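Local coordinates for protein putative sugar kinase PH1459 (Pyrococcus horikoshii, PDB 3EWM) that probably phosphorylates a sugar, perhaps fructose, using ATP, as a member of the PfkB (ribokinase-like) carbohydrate kinase family, at residues Asp120-Ala125 / Ile148-Gly153; Ile127-Ser132 / Ala252-Ile257; Val133-Asn138 / Glu142-Val147. All blocks are in the same frame, centred on the assembly; numbering follows the deposited sequence.

Interaction 1 (Asp120-Ala125 / Ile148-Gly153)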
ATOM      1  N   ASP A 120      21.255 -20.203   9.090  1.00 14.34           N
ATOM      2  CA  ASP A 120      21.581 -21.443   8.418  1.00 14.91           C
ATOM      3  C   ASP A 120      21.558 -21.244   6.915  1.00 15.31           C
ATOM      4  O   ASP A 120      22.474 -21.659   6.215  1.00 14.54           O
ATOM      5  CB  ASP A 120      20.603 -22.534   8.808  1.00 15.73           C
ATOM      6  CG  ASP A 120      21.001 -23.243  10.082  1.00 17.45           C
ATOM      7  OD1 ASP A 120      22.075 -22.936  10.677  1.00 18.63           O
ATOM      8  OD2 ASP A 120      20.230 -24.134  10.469  1.00 21.73           O
ATOM      9  N   ILE A 121      20.504 -20.605   6.429  1.00 15.14           N
ATOM     10  CA  ILE A 121      20.408 -20.283   5.007  1.00 15.93           C
ATOM     11  C   ILE A 121      21.578 -19.403   4.547  1.00 16.49           C
ATOM     12  O   ILE A 121      22.233 -19.718   3.540  1.00 16.08           O
ATOM     13  CB  ILE A 121      19.026 -19.647   4.661  1.00 15.19           C
ATOM     14  CG1 ILE A 121      17.936 -20.713   4.765  1.00 15.51           C
ATOM     15  CG2 ILE A 121      19.046 -19.024   3.248  1.00 15.94           C
ATOM     16  CD1 ILE A 121      16.507 -20.173   4.803  1.00 16.80           C
ATOM     17  N   VAL A 122      21.861 -18.329   5.280  1.00 17.05           N
ATOM     18  CA  VAL A 122      22.965 -17.448   4.883  1.00 18.62           C
ATOM     19  C   VAL A 122      24.326 -18.185   4.921  1.00 19.18           C
ATOM     20  O   VAL A 122      25.175 -17.959   4.065  1.00 19.01           O
ATOM     21  CB  VAL A 122      23.011 -16.080   5.650  1.00 19.25           C
ATOM     22  CG1 VAL A 122      21.630 -15.670   6.181  1.00 19.92           C
ATOM     23  CG2 VAL A 122      24.051 -16.066   6.755  1.00 19.37           C
ATOM     24  N   GLU A 123      24.518 -19.078   5.890  1.00 19.51           N
ATOM     25  CA  GLU A 123      25.779 -19.823   5.963  1.00 19.93           C
ATOM     26  C   GLU A 123      25.912 -20.893   4.882  1.00 19.27           C
ATOM     27  O   GLU A 123      27.025 -21.234   4.472  1.00 19.22           O
ATOM     28  CB  GLU A 123      26.011 -20.401   7.357  1.00 20.20           C
ATOM     29  CG  GLU A 123      26.451 -19.327   8.362  1.00 21.57           C
ATOM     30  CD  GLU A 123      26.901 -19.881   9.700  1.00 21.66           C
ATOM     31  OE1 GLU A 123      26.742 -21.094   9.958  1.00 23.54           O
ATOM     32  OE2 GLU A 123      27.420 -19.077  10.511  1.00 24.96           O
ATOM     33  N   GLU A 124      24.778 -21.397   4.406  1.00 18.63           N
ATOM     34  CA  GLU A 124      24.770 -22.392   3.351  1.00 18.60           C
ATOM     35  C   GLU A 124      25.100 -21.767   1.995  1.00 17.75           C
ATOM     36  O   GLU A 124      25.697 -22.413   1.128  1.00 17.39           O
ATOM     37  CB  GLU A 124      23.404 -23.087   3.286  1.00 18.95           C
ATOM     38  CG  GLU A 124      23.381 -24.301   2.359  1.00 20.62           C
ATOM     39  CD  GLU A 124      22.005 -24.925   2.189  1.00 21.82           C
ATOM     40  OE1 GLU A 124      21.065 -24.563   2.952  1.00 25.56           O
ATOM     41  OE2 GLU A 124      21.866 -25.796   1.287  1.00 25.04           O
ATOM     42  N   ALA A 125      24.700 -20.511   1.814  1.00 16.28           N
ATOM     43  CA  ALA A 125      24.785 -19.867   0.502  1.00 15.88           C
ATOM     44  C   ALA A 125      26.220 -19.752   0.019  1.00 14.89           C
ATOM     45  O   ALA A 125      27.111 -19.371   0.779  1.00 15.88           O
ATOM     46  CB  ALA A 125      24.149 -18.489   0.558  1.00 15.52           C
ATOM     47  N   ILE A 148      25.559  -9.250   5.648  1.00  9.23           N
ATOM     48  CA  ILE A 148      26.604  -9.170   4.639  1.00 10.00           C
ATOM     49  C   ILE A 148      28.002  -9.154   5.270  1.00 10.43           C
ATOM     50  O   ILE A 148      28.862  -9.912   4.861  1.00  9.89           O
ATOM     51  CB  ILE A 148      26.388  -7.930   3.732  1.00 10.08           C
ATOM     52  CG1 ILE A 148      24.978  -7.954   3.109  1.00  9.22           C
ATOM     53  CG2 ILE A 148      27.485  -7.823   2.662  1.00 12.11           C
ATOM     54  CD1 ILE A 148      24.582  -9.274   2.390  1.00  9.86           C
ATOM     55  N   LYS A 149      28.210  -8.308   6.276  1.00 10.81           N
ATOM     56  CA  LYS A 149      29.485  -8.299   6.996  1.00 12.51           C
ATOM     57  C   LYS A 149      29.808  -9.658   7.617  1.00 13.07           C
ATOM     58  O   LYS A 149      30.951 -10.104   7.569  1.00 13.30           O
ATOM     59  CB  LYS A 149      29.505  -7.186   8.045  1.00 11.64           C
ATOM     60  CG  LYS A 149      29.421  -5.801   7.412  1.00 11.24           C
ATOM     61  CD  LYS A 149      29.461  -4.675   8.416  1.00 10.84           C
ATOM     62  CE  LYS A 149      29.408  -3.309   7.681  1.00 13.17           C
ATOM     63  NZ  LYS A 149      29.012  -2.161   8.515  1.00 12.87           N
ATOM     64  N   LYS A 150      28.802 -10.323   8.176  1.00 14.82           N
ATOM     65  CA  LYS A 150      28.993 -11.637   8.804  1.00 16.43           C
ATOM     66  C   LYS A 150      29.495 -12.681   7.806  1.00 17.81           C
ATOM     67  O   LYS A 150      30.376 -13.489   8.135  1.00 17.49           O
ATOM     68  CB  LYS A 150      27.679 -12.139   9.415  1.00 16.78           C
ATOM     69  CG  LYS A 150      27.853 -13.359  10.296  1.00 18.29           C
ATOM     70  CD  LYS A 150      26.782 -14.379  10.026  1.00 21.65           C
ATOM     71  CE  LYS A 150      27.230 -15.490   9.108  1.00 21.23           C
ATOM     72  NZ  LYS A 150      28.022 -16.508   9.865  1.00 22.10           N
ATOM     73  N   ILE A 151      28.929 -12.674   6.600  1.00 18.88           N
ATOM     74  CA  ILE A 151      29.271 -13.683   5.586  1.00 21.40           C
ATOM     75  C   ILE A 151      30.418 -13.319   4.650  1.00 22.08           C
ATOM     76  O   ILE A 151      30.877 -14.172   3.890  1.00 23.21           O
ATOM     77  CB  ILE A 151      28.089 -14.050   4.675  1.00 21.55           C
ATOM     78  CG1 ILE A 151      27.597 -12.819   3.924  1.00 22.56           C
ATOM     79  CG2 ILE A 151      26.993 -14.760   5.441  1.00 23.51           C
ATOM     80  CD1 ILE A 151      27.046 -13.152   2.573  1.00 24.27           C
ATOM     81  N   LYS A 152      30.847 -12.060   4.669  1.00 23.29           N
ATOM     82  CA  LYS A 152      32.017 -11.630   3.916  1.00 24.54           C
ATOM     83  C   LYS A 152      33.162 -12.610   4.180  1.00 25.20           C
ATOM     84  O   LYS A 152      33.473 -12.904   5.331  1.00 25.11           O
ATOM     85  CB  LYS A 152      32.421 -10.207   4.324  1.00 24.80           C
ATOM     86  CG  LYS A 152      33.589  -9.632   3.516  1.00 26.55           C
ATOM     87  CD  LYS A 152      33.101  -9.164   2.157  1.00 27.23           C
ATOM     88  CE  LYS A 152      33.997  -9.656   1.048  1.00 28.49           C
ATOM     89  NZ  LYS A 152      33.352  -9.470  -0.289  1.00 29.58           N
ATOM     90  N   GLY A 153      33.751 -13.134   3.105  1.00 25.63           N
ATOM     91  CA  GLY A 153      34.796 -14.156   3.212  1.00 25.55           C
ATOM     92  C   GLY A 153      34.328 -15.600   3.077  1.00 25.42           C
ATOM     93  O   GLY A 153      35.104 -16.456   2.630  1.00 26.42           O
TER

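Interaction 2 (Ile127-Ser132 / Ala252-Ile257)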
ATOM      1  N   ILE A 127      26.602 -17.865  -2.834  1.00 11.61           N
ATOM      2  CA  ILE A 127      26.440 -16.469  -3.209  1.00 10.60           C
ATOM      3  C   ILE A 127      25.266 -15.893  -2.429  1.00 10.53           C
ATOM      4  O   ILE A 127      24.213 -16.526  -2.317  1.00 10.20           O
ATOM      5  CB  ILE A 127      26.191 -16.278  -4.708  1.00 10.62           C
ATOM      6  CG1 ILE A 127      27.275 -16.982  -5.534  1.00 10.19           C
ATOM      7  CG2 ILE A 127      26.073 -14.758  -5.063  1.00  9.57           C
ATOM      8  CD1 ILE A 127      27.105 -16.817  -7.022  1.00 12.79           C
ATOM      9  N   VAL A 128      25.473 -14.705  -1.878  1.00  9.94           N
ATOM     10  CA  VAL A 128      24.391 -13.942  -1.244  1.00  9.64           C
ATOM     11  C   VAL A 128      24.160 -12.643  -2.013  1.00 10.12           C
ATOM     12  O   VAL A 128      25.073 -11.854  -2.245  1.00  9.88           O
ATOM     13  CB  VAL A 128      24.661 -13.661   0.250  1.00 10.15           C
ATOM     14  CG1 VAL A 128      23.576 -12.766   0.853  1.00  9.01           C
ATOM     15  CG2 VAL A 128      24.743 -14.964   1.018  1.00 10.12           C
ATOM     16  N   ASN A 129      22.920 -12.444  -2.408  1.00 10.51           N
ATOM     17  CA  ASN A 129      22.562 -11.333  -3.262  1.00 11.53           C
ATOM     18  C   ASN A 129      21.733 -10.311  -2.476  1.00 11.84           C
ATOM     19  O   ASN A 129      20.768 -10.667  -1.803  1.00 11.01           O
ATOM     20  CB  ASN A 129      21.737 -11.881  -4.427  1.00 11.13           C
ATOM     21  CG  ASN A 129      21.081 -10.809  -5.217  1.00 12.79           C
ATOM     22  OD1 ASN A 129      21.740  -9.881  -5.684  1.00 14.07           O
ATOM     23  ND2 ASN A 129      19.770 -10.908  -5.364  1.00  9.52           N
ATOM     24  N   PHE A 130      22.126  -9.046  -2.557  1.00 12.58           N
ATOM     25  CA  PHE A 130      21.314  -7.965  -2.002  1.00 14.14           C
ATOM     26  C   PHE A 130      21.340  -6.734  -2.902  1.00 14.66           C
ATOM     27  O   PHE A 130      22.137  -6.645  -3.853  1.00 16.18           O
ATOM     28  CB  PHE A 130      21.692  -7.681  -0.524  1.00 13.54           C
ATOM     29  CG  PHE A 130      22.969  -6.905  -0.337  1.00 12.83           C
ATOM     30  CD1 PHE A 130      22.940  -5.654   0.282  1.00 12.48           C
ATOM     31  CD2 PHE A 130      24.195  -7.423  -0.738  1.00 11.67           C
ATOM     32  CE1 PHE A 130      24.125  -4.937   0.486  1.00 12.77           C
ATOM     33  CE2 PHE A 130      25.377  -6.708  -0.551  1.00 10.78           C
ATOM     34  CZ  PHE A 130      25.338  -5.466   0.056  1.00 11.70           C
ATOM     35  N   GLY A 131      20.429  -5.812  -2.642  1.00 16.09           N
ATOM     36  CA  GLY A 131      20.252  -4.628  -3.471  1.00 16.43           C
ATOM     37  C   GLY A 131      20.095  -3.463  -2.525  1.00 16.37           C
ATOM     38  O   GLY A 131      20.012  -3.664  -1.297  1.00 17.16           O
ATOM     39  N   SER A 132      20.078  -2.258  -3.083  1.00 15.13           N
ATOM     40  CA  SER A 132      20.091  -1.063  -2.245  1.00 14.36           C
ATOM     41  C   SER A 132      18.732  -0.704  -1.630  1.00 13.24           C
ATOM     42  O   SER A 132      18.676  -0.026  -0.614  1.00 12.83           O
ATOM     43  CB  SER A 132      20.696   0.116  -2.989  1.00 13.42           C
ATOM     44  OG  SER A 132      19.759   0.735  -3.831  1.00 15.90           O
ATOM     45  N   ALA A 252      21.179 -14.661 -14.076  1.00  9.91           N
ATOM     46  CA  ALA A 252      22.124 -15.296 -14.996  1.00 10.89           C
ATOM     47  C   ALA A 252      23.568 -15.087 -14.580  1.00 10.99           C
ATOM     48  O   ALA A 252      24.391 -15.987 -14.710  1.00 11.74           O
ATOM     49  CB  ALA A 252      21.925 -14.765 -16.403  1.00 10.14           C
ATOM     50  N   LEU A 253      23.891 -13.881 -14.120  1.00 11.88           N
ATOM     51  CA  LEU A 253      25.261 -13.574 -13.766  1.00 12.21           C
ATOM     52  C   LEU A 253      25.694 -14.423 -12.582  1.00 11.74           C
ATOM     53  O   LEU A 253      26.789 -14.995 -12.575  1.00 11.29           O
ATOM     54  CB  LEU A 253      25.418 -12.094 -13.434  1.00 12.65           C
ATOM     55  CG  LEU A 253      26.872 -11.635 -13.435  1.00 17.29           C
ATOM     56  CD1 LEU A 253      27.381 -11.555 -14.877  1.00 18.61           C
ATOM     57  CD2 LEU A 253      26.997 -10.283 -12.751  1.00 19.27           C
ATOM     58  N   LEU A 254      24.814 -14.481 -11.589  1.00 10.64           N
ATOM     59  CA  LEU A 254      25.059 -15.207 -10.358  1.00 10.12           C
ATOM     60  C   LEU A 254      25.117 -16.703 -10.597  1.00 10.06           C
ATOM     61  O   LEU A 254      26.026 -17.369 -10.117  1.00  9.62           O
ATOM     62  CB  LEU A 254      23.989 -14.857  -9.326  1.00  9.90           C
ATOM     63  CG  LEU A 254      23.983 -13.370  -8.926  1.00  9.98           C
ATOM     64  CD1 LEU A 254      23.144 -13.159  -7.683  1.00 11.42           C
ATOM     65  CD2 LEU A 254      25.425 -12.862  -8.701  1.00  9.60           C
ATOM     66  N   VAL A 255      24.154 -17.224 -11.345  1.00  9.88           N
ATOM     67  CA  VAL A 255      24.189 -18.642 -11.726  1.00 10.47           C
ATOM     68  C   VAL A 255      25.449 -18.963 -12.549  1.00 10.47           C
ATOM     69  O   VAL A 255      26.115 -19.956 -12.276  1.00 11.34           O
ATOM     70  CB  VAL A 255      22.885 -19.085 -12.423  1.00 10.20           C
ATOM     71  CG1 VAL A 255      23.037 -20.465 -13.015  1.00 11.51           C
ATOM     72  CG2 VAL A 255      21.720 -19.088 -11.403  1.00  8.97           C
ATOM     73  N   GLY A 256      25.785 -18.108 -13.518  1.00 11.26           N
ATOM     74  CA  GLY A 256      27.024 -18.232 -14.297  1.00 11.56           C
ATOM     75  C   GLY A 256      28.279 -18.308 -13.450  1.00 12.24           C
ATOM     76  O   GLY A 256      29.108 -19.220 -13.602  1.00 12.59           O
ATOM     77  N   ILE A 257      28.419 -17.353 -12.544  1.00 12.79           N
ATOM     78  CA  ILE A 257      29.543 -17.323 -11.624  1.00 13.93           C
ATOM     79  C   ILE A 257      29.587 -18.607 -10.778  1.00 15.15           C
ATOM     80  O   ILE A 257      30.654 -19.200 -10.567  1.00 14.79           O
ATOM     81  CB  ILE A 257      29.464 -16.065 -10.735  1.00 14.01           C
ATOM     82  CG1 ILE A 257      29.785 -14.822 -11.570  1.00 13.45           C
ATOM     83  CG2 ILE A 257      30.410 -16.179  -9.525  1.00 14.30           C
ATOM     84  CD1 ILE A 257      29.292 -13.515 -10.971  1.00 12.54           C
TER

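Interaction 3 (Val133-Asn138 / Glu142-Val147)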
ATOM      1  N   VAL A 133      17.645  -1.163  -2.245  1.00 12.27           N
ATOM      2  CA  VAL A 133      16.311  -0.752  -1.821  1.00 11.91           C
ATOM      3  C   VAL A 133      16.073  -1.133  -0.361  1.00 11.65           C
ATOM      4  O   VAL A 133      15.573  -0.334   0.424  1.00 11.45           O
ATOM      5  CB  VAL A 133      15.225  -1.314  -2.741  1.00 11.73           C
ATOM      6  CG1 VAL A 133      13.848  -1.135  -2.132  1.00 11.52           C
ATOM      7  CG2 VAL A 133      15.317  -0.625  -4.147  1.00 10.94           C
ATOM      8  N   ILE A 134      16.498  -2.330   0.002  1.00 11.66           N
ATOM      9  CA  ILE A 134      16.325  -2.794   1.367  1.00 11.52           C
ATOM     10  C   ILE A 134      17.002  -1.846   2.366  1.00 10.71           C
ATOM     11  O   ILE A 134      16.541  -1.690   3.493  1.00 10.92           O
ATOM     12  CB  ILE A 134      16.801  -4.253   1.546  1.00 10.99           C
ATOM     13  CG1 ILE A 134      16.362  -4.763   2.920  1.00 13.09           C
ATOM     14  CG2 ILE A 134      18.304  -4.393   1.386  1.00 12.54           C
ATOM     15  CD1 ILE A 134      14.909  -4.819   3.068  1.00 11.91           C
ATOM     16  N   LEU A 135      18.067  -1.181   1.918  1.00 10.65           N
ATOM     17  CA  LEU A 135      18.904  -0.374   2.781  1.00 10.61           C
ATOM     18  C   LEU A 135      18.289   0.987   3.075  1.00 10.85           C
ATOM     19  O   LEU A 135      18.837   1.747   3.879  1.00 10.97           O
ATOM     20  CB  LEU A 135      20.304  -0.203   2.162  1.00 11.30           C
ATOM     21  CG  LEU A 135      21.043  -1.482   1.754  1.00 11.19           C
ATOM     22  CD1 LEU A 135      22.334  -1.164   1.043  1.00 10.21           C
ATOM     23  CD2 LEU A 135      21.255  -2.438   2.976  1.00 11.28           C
ATOM     24  N   ALA A 136      17.154   1.287   2.443  1.00  9.79           N
ATOM     25  CA  ALA A 136      16.577   2.612   2.522  1.00  9.98           C
ATOM     26  C   ALA A 136      16.039   2.933   3.907  1.00  9.71           C
ATOM     27  O   ALA A 136      15.946   4.100   4.268  1.00 10.47           O
ATOM     28  CB  ALA A 136      15.495   2.820   1.437  1.00  9.31           C
ATOM     29  N   ARG A 137      15.714   1.894   4.691  1.00  9.57           N
ATOM     30  CA  ARG A 137      15.134   2.101   6.003  1.00  9.92           C
ATOM     31  C   ARG A 137      15.716   1.144   7.016  1.00 10.21           C
ATOM     32  O   ARG A 137      16.038   0.013   6.695  1.00  9.47           O
ATOM     33  CB  ARG A 137      13.617   1.888   5.980  1.00  9.77           C
ATOM     34  CG  ARG A 137      12.853   2.781   5.031  1.00 10.48           C
ATOM     35  CD  ARG A 137      12.756   4.214   5.567  1.00 10.47           C
ATOM     36  NE  ARG A 137      11.974   5.031   4.648  1.00 13.21           N
ATOM     37  CZ  ARG A 137      12.450   5.590   3.539  1.00 14.93           C
ATOM     38  NH1 ARG A 137      13.729   5.456   3.197  1.00 16.82           N
ATOM     39  NH2 ARG A 137      11.642   6.296   2.762  1.00 15.67           N
ATOM     40  N   ASN A 138      15.802   1.620   8.251  1.00  9.96           N
ATOM     41  CA  ASN A 138      16.077   0.761   9.371  1.00 10.52           C
ATOM     42  C   ASN A 138      14.759   0.183   9.878  1.00 10.10           C
ATOM     43  O   ASN A 138      13.708   0.729   9.570  1.00 11.33           O
ATOM     44  CB  ASN A 138      16.790   1.553  10.463  1.00 10.30           C
ATOM     45  CG  ASN A 138      18.288   1.616  10.260  1.00 12.43           C
ATOM     46  OD1 ASN A 138      18.919   2.633  10.556  1.00 17.70           O
ATOM     47  ND2 ASN A 138      18.876   0.524   9.803  1.00 10.41           N
ATOM     48  N   GLU A 142      20.373  -1.794   8.776  1.00 11.36           N
ATOM     49  CA  GLU A 142      21.419  -2.237   9.682  1.00 11.78           C
ATOM     50  C   GLU A 142      21.520  -3.755   9.736  1.00 11.38           C
ATOM     51  O   GLU A 142      22.615  -4.296   9.751  1.00 10.87           O
ATOM     52  CB  GLU A 142      21.264  -1.588  11.067  1.00 12.95           C
ATOM     53  CG  GLU A 142      21.791  -0.175  11.019  1.00 15.11           C
ATOM     54  CD  GLU A 142      21.491   0.657  12.240  1.00 19.70           C
ATOM     55  OE1 GLU A 142      21.833   1.859  12.164  1.00 22.67           O
ATOM     56  OE2 GLU A 142      20.925   0.137  13.238  1.00 18.34           O
ATOM     57  N   THR A 143      20.366  -4.421   9.726  1.00 10.46           N
ATOM     58  CA  THR A 143      20.280  -5.855   9.795  1.00 10.13           C
ATOM     59  C   THR A 143      20.963  -6.475   8.577  1.00 10.12           C
ATOM     60  O   THR A 143      21.821  -7.345   8.726  1.00  8.90           O
ATOM     61  CB  THR A 143      18.819  -6.326   9.904  1.00 10.23           C
ATOM     62  OG1 THR A 143      18.270  -5.879  11.158  1.00  9.76           O
ATOM     63  CG2 THR A 143      18.732  -7.852   9.813  1.00 11.22           C
ATOM     64  N   VAL A 144      20.596  -6.001   7.386  1.00  9.23           N
ATOM     65  CA  VAL A 144      21.164  -6.532   6.156  1.00  9.03           C
ATOM     66  C   VAL A 144      22.663  -6.264   6.135  1.00  8.79           C
ATOM     67  O   VAL A 144      23.420  -7.144   5.761  1.00  8.55           O
ATOM     68  CB  VAL A 144      20.443  -5.999   4.892  1.00  8.31           C
ATOM     69  CG1 VAL A 144      21.149  -6.414   3.595  1.00  9.54           C
ATOM     70  CG2 VAL A 144      19.011  -6.515   4.872  1.00  8.56           C
HETATM   71  N   MSE A 145      23.088  -5.082   6.578  1.00  9.26           N
HETATM   72  CA  MSE A 145      24.520  -4.760   6.538  1.00 11.07           C
HETATM   73  C   MSE A 145      25.286  -5.731   7.429  1.00 10.40           C
HETATM   74  O   MSE A 145      26.358  -6.200   7.068  1.00 10.05           O
HETATM   75  CB  MSE A 145      24.796  -3.306   6.929  1.00 11.44           C
HETATM   76  CG  MSE A 145      24.329  -2.276   5.887  1.00 16.62           C
HETATM   77 SE   MSE A 145      25.009  -2.696   4.089  1.00 30.91          SE
HETATM   78  CE  MSE A 145      26.882  -2.402   4.433  1.00 21.83           C
ATOM     79  N   LYS A 146      24.708  -6.046   8.583  1.00 10.75           N
ATOM     80  CA  LYS A 146      25.279  -7.061   9.467  1.00 10.24           C
ATOM     81  C   LYS A 146      25.340  -8.448   8.839  1.00  9.77           C
ATOM     82  O   LYS A 146      26.344  -9.120   8.951  1.00  9.72           O
ATOM     83  CB  LYS A 146      24.548  -7.073  10.806  1.00 11.24           C
ATOM     84  CG  LYS A 146      24.904  -5.832  11.608  1.00 13.47           C
ATOM     85  CD  LYS A 146      24.330  -5.844  13.004  1.00 18.71           C
ATOM     86  CE  LYS A 146      24.927  -4.679  13.779  1.00 19.55           C
ATOM     87  NZ  LYS A 146      24.460  -3.370  13.236  1.00 22.37           N
ATOM     88  N   VAL A 147      24.284  -8.861   8.155  1.00  9.23           N
ATOM     89  CA  VAL A 147      24.293 -10.166   7.488  1.00  9.43           C
ATOM     90  C   VAL A 147      25.457 -10.264   6.498  1.00  9.37           C
ATOM     91  O   VAL A 147      26.257 -11.213   6.527  1.00  9.26           O
ATOM     92  CB  VAL A 147      22.936 -10.458   6.804  1.00  9.07           C
ATOM     93  CG1 VAL A 147      23.000 -11.738   5.989  1.00  9.50           C
ATOM     94  CG2 VAL A 147      21.816 -10.547   7.842  1.00 10.92           C
TER

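Interaction 1 (Asp120-Ala125 / Ile148-Gly153)
V122 and I151 meet methyl to methyl between two helix ends: V122 CG2 presses on I151 CG2 at 3.5 Å, closer than ordinary van der Waals contact, with the two branched side chains at a slant to one another. The valine's chi1 of -25° is not staggered, which is consistent with a tight fit here. Just outside the apolar touch, K150 reaches across to E123. Its NZ donates to E123 OE2 at 2.7 Å, forming a salt bridge that uses the anti lone pair of that oxygen, the one turned away from OE1. The two side chains cross at about a right angle. K150 leaves the backbone with CG anti to N (chi1 -169°) and then bends at each later torsion, which lays its CE 4.0 Å from V122 CG2 before the ammonium turns to the carboxylate. Lysine suits this place because its hydrocarbon part can cover the valine while its charge stays at the exposed rim.

Farther in, V122 also rests on I53 and I117, while I151 continues the apolar layer onto V128 and I157 of two neighbouring strands. Beyond the helix ends, A125 O accepts a hydrogen bond from S155 OG, and K152 NZ donates to L185 O, tying the chain just past each helix to its surroundings. The contact joins helices 119-124 and 140-151 side by side over one face of the central sheet. Its chemistry is graded: branched hydrocarbon excludes water below, and above it one ion pair bridges the groove, where nearby solvent would probably temper the attraction between the charges.

Interaction 2 (Ile127-Ser132 / Ala252-Ile257)
The amide of N129 offers one flat face to L254, whose CD1 methyl stands over it, 4.0 Å from N129 CG and nearer still to the CB beside it, at 3.8 Å. The leucine comes in at about a right angle to the asparagine. ND2 forms a hydrogen bond with S6 OG on the adjacent strand, so this buried amide nitrogen has a polar partner while a methyl lies over the face. The group gets there because CG stands anti to the backbone N (chi1 168°). The other flat group of the strand, the F130 ring, belongs to its opposite side, where it meets F159 with the planes at about 45°.

Two residues earlier, I127 points to the same helix. Its extended arm carries CD1 to 3.3 Å from L254 O, against the helix backbone, and to 4.2 Å from I257 CG2. The shorter branch, CG2, lies 4.2 Å from L254 CD2, so the isoleucine lies against L254 and I257, three residues apart on one helix face, and L254 spans I127 and N129 with its two methyls. Beta-branched isoleucine suits a strand, and leucine's forked end suits a helix that must touch two strand residues.

Strand 127-131 runs between strands 3-7 and 156-160, and the turn 252-257 of helix 245-259 runs nearly antiparallel to it, at 166°, the two short axes approaching to 10.2 Å. With helix 140-151 covering the V128 and F130 side, this is the three-layer alpha/beta/alpha sandwich of the ribokinase-like fold. N129 lies about 7 Å, side chain to side chain, from the ATP-binding K190.

Interaction 3 (Val133-Asn138 / Glu142-Val147)
I134 and L135 press onto V144 and M145 in the tight half of this contact, all four buried. I134 CG1 meets V144 CG2 at 3.7 Å, the two branched chains slanting past each other. The neighbouring L135 sends a single methyl, CD2, into the angle between two helix residues: it sits 4.0 Å from V144 CG1 and 3.9 Å from the selenium of M145, a selenomethionine. M145 is bent at chi2 (-52°), which brings the selenium beside the leucine. Valine is compact enough to lie under both loop residues, whereas the longer, flexible M145 goes on to touch S182 and L185 of the next helix.

Toward solvent the fit becomes polar and less certain. The N138 amide lies beside the exposed E142, its plane turned 57° from the carboxylate. The amide end modelled as ND2 is 2.9 Å from E142 N, but its nitrogen and oxygen are probably interchanged, so the bonding there remains doubtful. An alanine in place of N138 is likely to uncover this flank of E142 and leave its backbone N without a polar neighbour from this side.

The bend between is pinned by R137, whose NH1 donates to A136 O at 2.8 Å from above the carbonyl plane, while NE makes a salt bridge with D105. R141 NH1 takes up L135 O, joining the loop to the helix start. Hydrocarbon thus seats loop 133-138 on helix 140-151, while R137 and Q171 both bind A136 O and R141 binds L135 O, so these two carbonyls of a bend without regular helical bonding have side-chain donors.

In the fold
Following the chain, helix 119-124 comes first, then strand 127-131, the bend at 133-138 and helix 140-151. Interaction 3 closes the shortest loop, bringing the bend down on the helix that follows it, and is nested within both other loops. Interaction 1 closes a wider one, setting the end of helix 140-151 beside helix 119-124. Interaction 2 starts inside that loop and ends far beyond it, at helix 245-259, so the two cross. Strand 127-131 links all three: V128 touches I151 of interaction 1, and F130 touches V144 and L135 of interaction 3. Helices on one side of the sheet are thereby joined through a central strand to a helix on the other.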